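Local structure of adenosine monophosphate-protein transferase FICD homolog (Caenorhabditis elegans, 5JJ6) at residues B[40-45]-B[60-65]; B[75-79]-B[94-99]; B[313-317]-B[329-333]. The protein belongs to the Fic/DOC (Fido-domain) family, and joins a mainly helical Fic domain to an N-terminal region of antiparallel helices. All blocks are in the same frame, centred on the assembly; numbering follows the deposited sequence.

Interaction 1 of 3, residues B[40-45]-B[60-65]; sequences AMTIME and EMGQIR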
loop_
_atom_site.group_PDB
_atom_site.type_symbol
_atom_site.label_atom_id
_atom_site.label_comp_id
_atom_site.label_asym_id
_atom_site.label_seq_id
_atom_site.Cartn_x
_atom_site.Cartn_y
_atom_site.Cartn_z
ATOM N N ALA B 40 -52.204 19.340 -9.961
ATOM C CA ALA B 40 -51.190 20.335 -9.552
ATOM C C ALA B 40 -49.754 19.763 -9.494
ATOM O O ALA B 40 -48.783 20.376 -9.971
ATOM C CB ALA B 40 -51.564 20.946 -8.214
ATOM N N MET B 41 -49.652 18.579 -8.902
ATOM C CA MET B 41 -48.400 17.873 -8.675
ATOM C C MET B 41 -47.590 17.518 -9.909
ATOM O O MET B 41 -46.418 17.862 -9.970
ATOM C CB MET B 41 -48.670 16.579 -7.908
ATOM C CG MET B 41 -47.540 16.155 -6.999
ATOM S SD MET B 41 -47.912 14.612 -6.150
ATOM C CE MET B 41 -46.328 14.262 -5.389
ATOM N N THR B 42 -48.181 16.796 -10.860
ATOM C CA THR B 42 -47.443 16.446 -12.074
ATOM C C THR B 42 -46.809 17.711 -12.675
ATOM O O THR B 42 -45.634 17.712 -13.070
ATOM C CB THR B 42 -48.343 15.737 -13.102
ATOM O OG1 THR B 42 -49.176 14.788 -12.423
ATOM C CG2 THR B 42 -47.493 15.001 -14.136
ATOM N N ILE B 43 -47.570 18.802 -12.672
ATOM C CA ILE B 43 -47.109 20.058 -13.256
ATOM C C ILE B 43 -45.930 20.637 -12.479
ATOM O O ILE B 43 -44.878 20.955 -13.054
ATOM C CB ILE B 43 -48.233 21.110 -13.296
ATOM C CG1 ILE B 43 -49.426 20.585 -14.098
ATOM C CG2 ILE B 43 -47.717 22.424 -13.877
ATOM C CD1 ILE B 43 -49.085 20.188 -15.523
ATOM N N MET B 44 -46.095 20.752 -11.165
ATOM C CA MET B 44 -45.029 21.291 -10.332
ATOM C C MET B 44 -43.798 20.387 -10.344
ATOM O O MET B 44 -42.703 20.825 -10.024
ATOM C CB MET B 44 -45.516 21.509 -8.904
ATOM C CG MET B 44 -45.036 22.819 -8.299
ATOM S SD MET B 44 -45.671 24.238 -9.220
ATOM C CE MET B 44 -44.148 24.937 -9.862
ATOM N N GLU B 45 -43.980 19.124 -10.712
ATOM C CA GLU B 45 -42.873 18.183 -10.779
ATOM C C GLU B 45 -42.111 18.344 -12.086
ATOM O O GLU B 45 -40.890 18.205 -12.112
ATOM C CB GLU B 45 -43.368 16.750 -10.615
ATOM C CG GLU B 45 -43.308 16.252 -9.182
ATOM C CD GLU B 45 -44.210 15.061 -8.944
ATOM O OE1 GLU B 45 -44.834 14.590 -9.918
ATOM O OE2 GLU B 45 -44.300 14.605 -7.785
ATOM N N GLU B 60 -44.141 25.937 -3.525
ATOM C CA GLU B 60 -45.396 25.362 -4.024
ATOM C C GLU B 60 -45.434 23.832 -3.874
ATOM O O GLU B 60 -46.384 23.256 -3.317
ATOM C CB GLU B 60 -45.619 25.751 -5.489
ATOM C CG GLU B 60 -46.983 25.341 -6.042
ATOM C CD GLU B 60 -48.149 26.129 -5.434
ATOM O OE1 GLU B 60 -47.915 27.221 -4.860
ATOM O OE2 GLU B 60 -49.304 25.651 -5.537
ATOM N N MET B 61 -44.377 23.192 -4.373
ATOM C CA MET B 61 -44.196 21.751 -4.271
ATOM C C MET B 61 -44.367 21.340 -2.818
ATOM O O MET B 61 -45.048 20.365 -2.504
ATOM C CB MET B 61 -42.811 21.365 -4.777
ATOM C CG MET B 61 -42.484 19.905 -4.662
ATOM S SD MET B 61 -43.770 18.900 -5.420
ATOM C CE MET B 61 -43.459 19.253 -7.146
ATOM N N GLY B 62 -43.772 22.138 -1.937
ATOM C CA GLY B 62 -43.881 21.959 -0.502
ATOM C C GLY B 62 -45.323 21.917 -0.038
ATOM O O GLY B 62 -45.725 21.002 0.673
ATOM N N GLN B 63 -46.118 22.902 -0.434
ATOM C CA GLN B 63 -47.482 22.956 0.087
ATOM C C GLN B 63 -48.344 21.840 -0.482
ATOM O O GLN B 63 -49.248 21.330 0.200
ATOM C CB GLN B 63 -48.105 24.322 -0.199
ATOM C CG GLN B 63 -47.494 25.404 0.662
ATOM C CD GLN B 63 -48.041 26.773 0.372
ATOM O OE1 GLN B 63 -47.594 27.441 -0.559
ATOM N NE2 GLN B 63 -49.000 27.216 1.179
ATOM N N ILE B 64 -48.017 21.418 -1.701
ATOM C CA ILE B 64 -48.652 20.246 -2.282
ATOM C C ILE B 64 -48.332 19.016 -1.444
ATOM O O ILE B 64 -49.227 18.235 -1.126
ATOM C CB ILE B 64 -48.213 20.022 -3.741
ATOM C CG1 ILE B 64 -48.763 21.141 -4.639
ATOM C CG2 ILE B 64 -48.673 18.654 -4.249
ATOM C CD1 ILE B 64 -48.144 21.163 -6.032
ATOM N N ARG B 65 -47.068 18.874 -1.047
ATOM C CA ARG B 65 -46.669 17.751 -0.199
ATOM C C ARG B 65 -47.439 17.773 1.095
ATOM O O ARG B 65 -47.897 16.742 1.566
ATOM C CB ARG B 65 -45.177 17.787 0.128
ATOM C CG ARG B 65 -44.254 17.715 -1.063
ATOM C CD ARG B 65 -43.779 16.329 -1.359
ATOM N NE ARG B 65 -43.127 16.306 -2.663
ATOM C CZ ARG B 65 -43.181 15.288 -3.511
ATOM N NH1 ARG B 65 -43.856 14.187 -3.194
ATOM N NH2 ARG B 65 -42.556 15.375 -4.676
#
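The guanidinium of Arg65 is approached by two carboxylates: its NH2 stands 3.6 Å from Glu45 OE2, a long salt bridge across the contact, and its NH1 pairs with Glu70 OE1. The carboxylate and guanidinium planes of Glu45 and Arg65 are turned 38° apart, so the two charges meet aslant, not as a flat bidentate pair. With a carboxylate at each of two nitrogens, the guanidinium is probably restrained in its rotation. Met41 crosses the arginine chain at about a right angle, its CE 3.3 Å from Arg65 NH1.

Beside this charged pair lies an apolar layer. Ile64 sends two branches across: CG2 rests on Met41 CG at 3.9 Å, while CD1 touches both Met44 CB, also at 3.9 Å, and Ala40 CB. Met61 has CG anti to the backbone nitrogen (chi1 177°) and then bends at chi2 and chi3, which turns its CE methyl against the opposite helix. That methyl touches Met44 CB at 3.5 Å and Glu45 CG at 3.6 Å, with the Met44 carbonyl close by. Farther along, Met44 folds back at chi2 and chi3, laying its sulfur crosswise over the aliphatic part of Glu60, with SD 3.6 Å from Glu60 CG.

The two segments run antiparallel, their axes 10.1 Å apart. Helix 37-50 and helix 55-67 follow one another as antiparallel neighbours in an array consistent with tetratricopeptide-like repeats. Helix 16-26 borders one end of the interface, where Ala25 meets both Met44 and Glu60; helix 71-84 packs on helix 55-67, receiving Met61 on Cys77 and Arg65 on Glu73 and Ala74.

Interaction 2 of 3, residues B[75-79]-B[94-99]; sequences DQCYV and LRARTT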
loop_
_atom_site.group_PDB
_atom_site.type_symbol
_atom_site.label_atom_id
_atom_site.label_comp_id
_atom_site.label_asym_id
_atom_site.label_seq_id
_atom_site.Cartn_x
_atom_site.Cartn_y
_atom_site.Cartn_z
ATOM N N ASP B 75 -41.628 19.970 4.712
ATOM C CA ASP B 75 -40.618 20.652 5.503
ATOM C C ASP B 75 -39.270 20.716 4.760
ATOM O O ASP B 75 -38.602 21.745 4.760
ATOM C CB ASP B 75 -40.464 19.958 6.850
ATOM C CG ASP B 75 -39.319 20.506 7.652
ATOM O OD1 ASP B 75 -38.168 20.056 7.428
ATOM O OD2 ASP B 75 -39.564 21.378 8.510
ATOM N N GLN B 76 -38.878 19.622 4.114
ATOM C CA GLN B 76 -37.634 19.614 3.326
ATOM C C GLN B 76 -37.623 20.641 2.183
ATOM O O GLN B 76 -36.600 21.314 1.938
ATOM C CB GLN B 76 -37.368 18.202 2.814
ATOM C CG GLN B 76 -36.690 17.403 3.883
ATOM C CD GLN B 76 -35.392 18.059 4.310
ATOM O OE1 GLN B 76 -34.497 18.239 3.488
ATOM N NE2 GLN B 76 -35.293 18.459 5.575
ATOM N N CYS B 77 -38.743 20.726 1.467
ATOM C CA CYS B 77 -38.926 21.770 0.466
ATOM C C CYS B 77 -38.735 23.176 1.052
ATOM O O CYS B 77 -38.024 24.006 0.466
ATOM C CB CYS B 77 -40.315 21.679 -0.170
ATOM S SG CYS B 77 -40.547 20.316 -1.321
ATOM N N TYR B 78 -39.382 23.454 2.188
ATOM C CA TYR B 78 -39.270 24.791 2.787
ATOM C C TYR B 78 -37.831 25.085 3.209
ATOM O O TYR B 78 -37.329 26.196 3.011
ATOM C CB TYR B 78 -40.202 24.947 3.983
ATOM C CG TYR B 78 -41.655 24.680 3.672
ATOM C CD1 TYR B 78 -42.190 24.998 2.432
ATOM C CD2 TYR B 78 -42.493 24.099 4.625
ATOM C CE1 TYR B 78 -43.519 24.742 2.145
ATOM C CE2 TYR B 78 -43.812 23.846 4.351
ATOM C CZ TYR B 78 -44.319 24.166 3.111
ATOM O OH TYR B 78 -45.633 23.903 2.832
ATOM N N VAL B 79 -37.162 24.087 3.775
ATOM C CA VAL B 79 -35.785 24.268 4.211
ATOM C C VAL B 79 -34.877 24.599 3.029
ATOM O O VAL B 79 -34.038 25.512 3.120
ATOM C CB VAL B 79 -35.246 23.020 4.936
ATOM C CG1 VAL B 79 -33.752 23.178 5.232
ATOM C CG2 VAL B 79 -36.032 22.762 6.225
ATOM N N LEU B 94 -43.875 29.060 6.649
ATOM C CA LEU B 94 -44.319 27.693 6.381
ATOM C C LEU B 94 -43.512 26.709 7.259
ATOM O O LEU B 94 -44.084 25.856 7.989
ATOM C CB LEU B 94 -44.193 27.382 4.890
ATOM C CG LEU B 94 -45.190 28.165 4.016
ATOM C CD1 LEU B 94 -44.850 28.107 2.526
ATOM C CD2 LEU B 94 -46.615 27.674 4.240
ATOM N N ARG B 95 -42.198 26.904 7.273
ATOM C CA ARG B 95 -41.335 26.063 8.070
ATOM C C ARG B 95 -41.734 26.175 9.534
ATOM O O ARG B 95 -41.733 25.176 10.260
ATOM C CB ARG B 95 -39.863 26.442 7.869
ATOM C CG ARG B 95 -38.911 25.351 8.298
ATOM C CD ARG B 95 -37.453 25.748 8.179
ATOM N NE ARG B 95 -36.985 26.612 9.257
ATOM C CZ ARG B 95 -35.721 27.021 9.384
ATOM N NH1 ARG B 95 -34.799 26.656 8.490
ATOM N NH2 ARG B 95 -35.378 27.814 10.395
ATOM N N ALA B 96 -42.128 27.377 9.951
ATOM C CA ALA B 96 -42.531 27.619 11.341
ATOM C C ALA B 96 -43.675 26.696 11.746
ATOM O O ALA B 96 -43.748 26.252 12.899
ATOM C CB ALA B 96 -42.935 29.061 11.540
ATOM N N ARG B 97 -44.557 26.385 10.796
ATOM C CA ARG B 97 -45.633 25.446 11.123
ATOM C C ARG B 97 -45.119 24.018 11.132
ATOM O O ARG B 97 -45.446 23.230 12.015
ATOM C CB ARG B 97 -46.784 25.537 10.117
ATOM C CG ARG B 97 -47.763 26.680 10.338
ATOM C CD ARG B 97 -48.442 27.115 9.039
ATOM N NE ARG B 97 -49.100 26.001 8.369
ATOM C CZ ARG B 97 -48.573 25.315 7.358
ATOM N NH1 ARG B 97 -47.364 25.619 6.892
ATOM N NH2 ARG B 97 -49.255 24.319 6.814
ATOM N N THR B 98 -44.283 23.679 10.160
ATOM C CA THR B 98 -43.899 22.266 10.008
ATOM C C THR B 98 -42.907 21.709 11.042
ATOM O O THR B 98 -42.963 20.531 11.379
ATOM C CB THR B 98 -43.295 22.028 8.640
ATOM O OG1 THR B 98 -42.206 22.932 8.447
ATOM C CG2 THR B 98 -44.321 22.256 7.562
ATOM N N THR B 99 -42.012 22.550 11.543
ATOM C CA THR B 99 -40.870 22.084 12.331
ATOM C C THR B 99 -41.172 21.215 13.590
ATOM O O THR B 99 -40.606 20.120 13.723
ATOM C CB THR B 99 -40.014 23.312 12.737
ATOM O OG1 THR B 99 -39.351 23.817 11.577
ATOM C CG2 THR B 99 -38.983 22.960 13.784
#
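Leu94 opens the contact by setting its CB squarely over one face of the Tyr78 ring, 3.5 Å from the centroid and 8° off the ring normal, a CH-pi contact. Its CD1 continues along that aromatic surface, 3.6 Å from Tyr78 CE1. The phenol oxygen extends past the leucine to a hydrogen bond with Glu66, which holds the far end of the ring.

One residue on, Arg95 lays its methylene chain beside the first segment: CG passes near Asp75 OD2, and CD meets Val79 CG2 at 3.8 Å. Arg97 takes another course, toward a salt bridge with Glu66. The two segments run roughly antiparallel, at 142°, as successive antiparallel helices of a tetratricopeptide-like array, with helix 71-84 leading into the long helix 89-120.

At Thr98 the branches divide the work. The methyl CG2 abuts the edge of the Tyr78 ring, near its plane and 3.6 Å from CE2, while OG1, at chi1 55°, sits between backbone N and carbonyl carbon, 3.1 Å from Asp75 OD2 and 2.9 Å from Arg95 O. The other oxygen of that aspartate, OD1, is engaged in a salt bridge with Arg327 of helix 327-346. Thr99 turns OG1 back to Arg95 O at 3.0 Å, approaching from above the carbonyl plane, and borders Asp75 OD2 more distantly.

Interaction 3 of 3, residues B[313-317]-B[329-333]; sequences EYYAS and FVRYV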
loop_
_atom_site.group_PDB
_atom_site.type_symbol
_atom_site.label_atom_id
_atom_site.label_comp_id
_atom_site.label_asym_id
_atom_site.label_seq_id
_atom_site.Cartn_x
_atom_site.Cartn_y
_atom_site.Cartn_z
ATOM N N GLU B 313 -29.237 9.061 -2.700
ATOM C CA GLU B 313 -29.851 9.464 -1.453
ATOM C C GLU B 313 -28.761 9.888 -0.491
ATOM O O GLU B 313 -28.829 10.977 0.098
ATOM C CB GLU B 313 -30.678 8.342 -0.832
ATOM C CG GLU B 313 -32.049 8.109 -1.451
ATOM C CD GLU B 313 -32.014 7.181 -2.661
ATOM O OE1 GLU B 313 -30.908 6.775 -3.085
ATOM O OE2 GLU B 313 -33.100 6.821 -3.173
ATOM N N TYR B 314 -27.746 9.032 -0.369
ATOM C CA TYR B 314 -26.620 9.289 0.511
ATOM C C TYR B 314 -26.145 10.724 0.267
ATOM O O TYR B 314 -26.261 11.579 1.152
ATOM C CB TYR B 314 -25.520 8.245 0.268
ATOM C CG TYR B 314 -24.219 8.466 1.001
ATOM C CD1 TYR B 314 -24.145 8.316 2.377
ATOM C CD2 TYR B 314 -23.063 8.776 0.315
ATOM C CE1 TYR B 314 -22.962 8.501 3.054
ATOM C CE2 TYR B 314 -21.874 8.963 0.981
ATOM C CZ TYR B 314 -21.825 8.825 2.354
ATOM O OH TYR B 314 -20.630 9.013 3.021
ATOM N N TYR B 315 -25.700 11.008 -0.955
ATOM C CA TYR B 315 -25.139 12.317 -1.242
ATOM C C TYR B 315 -26.198 13.406 -1.133
ATOM O O TYR B 315 -25.910 14.509 -0.650
ATOM C CB TYR B 315 -24.487 12.346 -2.614
ATOM C CG TYR B 315 -23.140 11.691 -2.596
ATOM C CD1 TYR B 315 -22.062 12.331 -2.020
ATOM C CD2 TYR B 315 -22.939 10.416 -3.144
ATOM C CE1 TYR B 315 -20.820 11.737 -1.986
ATOM C CE2 TYR B 315 -21.698 9.815 -3.118
ATOM C CZ TYR B 315 -20.640 10.484 -2.533
ATOM O OH TYR B 315 -19.388 9.919 -2.479
ATOM N N ALA B 316 -27.427 13.088 -1.543
ATOM C CA ALA B 316 -28.504 14.061 -1.451
ATOM C C ALA B 316 -28.599 14.510 0.006
ATOM O O ALA B 316 -28.670 15.718 0.290
ATOM C CB ALA B 316 -29.820 13.486 -1.939
ATOM N N SER B 317 -28.553 13.552 0.938
ATOM C CA SER B 317 -28.745 13.951 2.316
ATOM C C SER B 317 -27.545 14.805 2.727
ATOM O O SER B 317 -27.717 15.855 3.345
ATOM C CB SER B 317 -28.934 12.747 3.237
ATOM O OG SER B 317 -27.756 11.994 3.310
ATOM N N PHE B 329 -29.824 13.290 6.679
ATOM C CA PHE B 329 -28.765 12.298 6.810
ATOM C C PHE B 329 -29.036 11.395 8.009
ATOM O O PHE B 329 -28.947 10.174 7.894
ATOM C CB PHE B 329 -27.405 12.976 6.946
ATOM C CG PHE B 329 -26.253 12.020 7.009
ATOM C CD1 PHE B 329 -26.072 11.061 6.027
ATOM C CD2 PHE B 329 -25.345 12.083 8.053
ATOM C CE1 PHE B 329 -24.998 10.168 6.081
ATOM C CE2 PHE B 329 -24.271 11.202 8.118
ATOM C CZ PHE B 329 -24.093 10.240 7.127
ATOM N N VAL B 330 -29.399 11.989 9.143
ATOM C CA VAL B 330 -29.741 11.196 10.319
ATOM C C VAL B 330 -30.853 10.203 10.007
ATOM O O VAL B 330 -30.791 9.045 10.410
ATOM C CB VAL B 330 -30.176 12.082 11.506
ATOM C CG1 VAL B 330 -30.877 11.250 12.568
ATOM C CG2 VAL B 330 -28.972 12.788 12.095
ATOM N N ARG B 331 -31.856 10.666 9.279
ATOM C CA ARG B 331 -32.970 9.826 8.886
ATOM C C ARG B 331 -32.488 8.700 7.997
ATOM O O ARG B 331 -32.983 7.573 8.081
ATOM C CB ARG B 331 -34.050 10.650 8.171
ATOM C CG ARG B 331 -34.796 11.636 9.088
ATOM C CD ARG B 331 -35.972 12.282 8.380
ATOM N NE ARG B 331 -35.700 13.635 7.926
ATOM C CZ ARG B 331 -36.214 14.717 8.491
ATOM N NH1 ARG B 331 -37.038 14.592 9.513
ATOM N NH2 ARG B 331 -35.926 15.927 8.034
ATOM N N TYR B 332 -31.505 9.009 7.160
ATOM C CA TYR B 332 -30.914 8.032 6.238
ATOM C C TYR B 332 -30.192 6.912 6.977
ATOM O O TYR B 332 -30.517 5.717 6.795
ATOM C CB TYR B 332 -29.968 8.745 5.266
ATOM C CG TYR B 332 -29.215 7.844 4.317
ATOM C CD1 TYR B 332 -29.828 7.306 3.199
ATOM C CD2 TYR B 332 -27.872 7.566 4.519
ATOM C CE1 TYR B 332 -29.139 6.488 2.329
ATOM C CE2 TYR B 332 -27.174 6.758 3.659
ATOM C CZ TYR B 332 -27.808 6.213 2.565
ATOM O OH TYR B 332 -27.099 5.398 1.697
ATOM N N VAL B 333 -29.228 7.275 7.820
ATOM C CA VAL B 333 -28.488 6.240 8.536
ATOM C C VAL B 333 -29.433 5.470 9.478
ATOM O O VAL B 333 -29.247 4.260 9.679
ATOM C CB VAL B 333 -27.239 6.785 9.299
ATOM C CG1 VAL B 333 -26.862 8.168 8.828
ATOM C CG2 VAL B 333 -27.416 6.731 10.775
#
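Tyr332, Tyr314 and Phe329 build this contact, with Ser317 filling the corner between the helices. The Tyr332 ring reaches across with CG anti to the backbone nitrogen (chi1 176°), and one of its faces receives Tyr314 CA, 4.2 Å from the centroid in a CH-pi contact offset toward the rim. The same tyrosine's hydroxyl end lies against Tyr314 CB, OH to CB 3.6 Å, and then bonds to Thr310. The two tyrosine rings cross obliquely, planes 48° apart, with Tyr314 CD1 3.6 Å from Tyr332 CE2.

Both segments belong to the helical Fic domain. Here helix 311-321 and helix 327-346 form an antiparallel pair joined by a short connection, and the phenol of Tyr314 points from it to His271 and to Arg289, the last arginine of the family signature HxFx(D/E)GNGRxxR.

Phe329 lies alongside Tyr314, pointing the same way, and the rings touch through Tyr314 CE1 and Phe329 CE1 at 4.0 Å. Over one Phe329 face, near its centre, sits Val333 CG1 from the next turn; His271 also meets the ring. Ser317 OG is at the ring edge, near its plane, beside CD1, while donating to Tyr314 O at 2.7 Å. Its CB packs on the Phe329 backbone, CB to CA 3.6 Å.

Overall arrangement
All three interactions join consecutive antiparallel helices, but their settings differ. Interaction 1 is the most peripheral, centred about 27 Å from the centre of the chain, and only partly buried: methionine and isoleucine packing edged by a charged pair. Interaction 2, about 22 Å out, is buried and mixes aromatic and polar contacts. Interaction 3, about 4 Å from that centre, is mainly aromatic and lies within the Fic domain. Interactions 1 and 2 meet directly, since Cys77 and Tyr78 pack on 60-65. Interaction 2 in turn touches interaction 3 through Gln76 and Arg331, which links the N-terminal antiparallel helices to the domain core; interactions 1 and 3 do not touch.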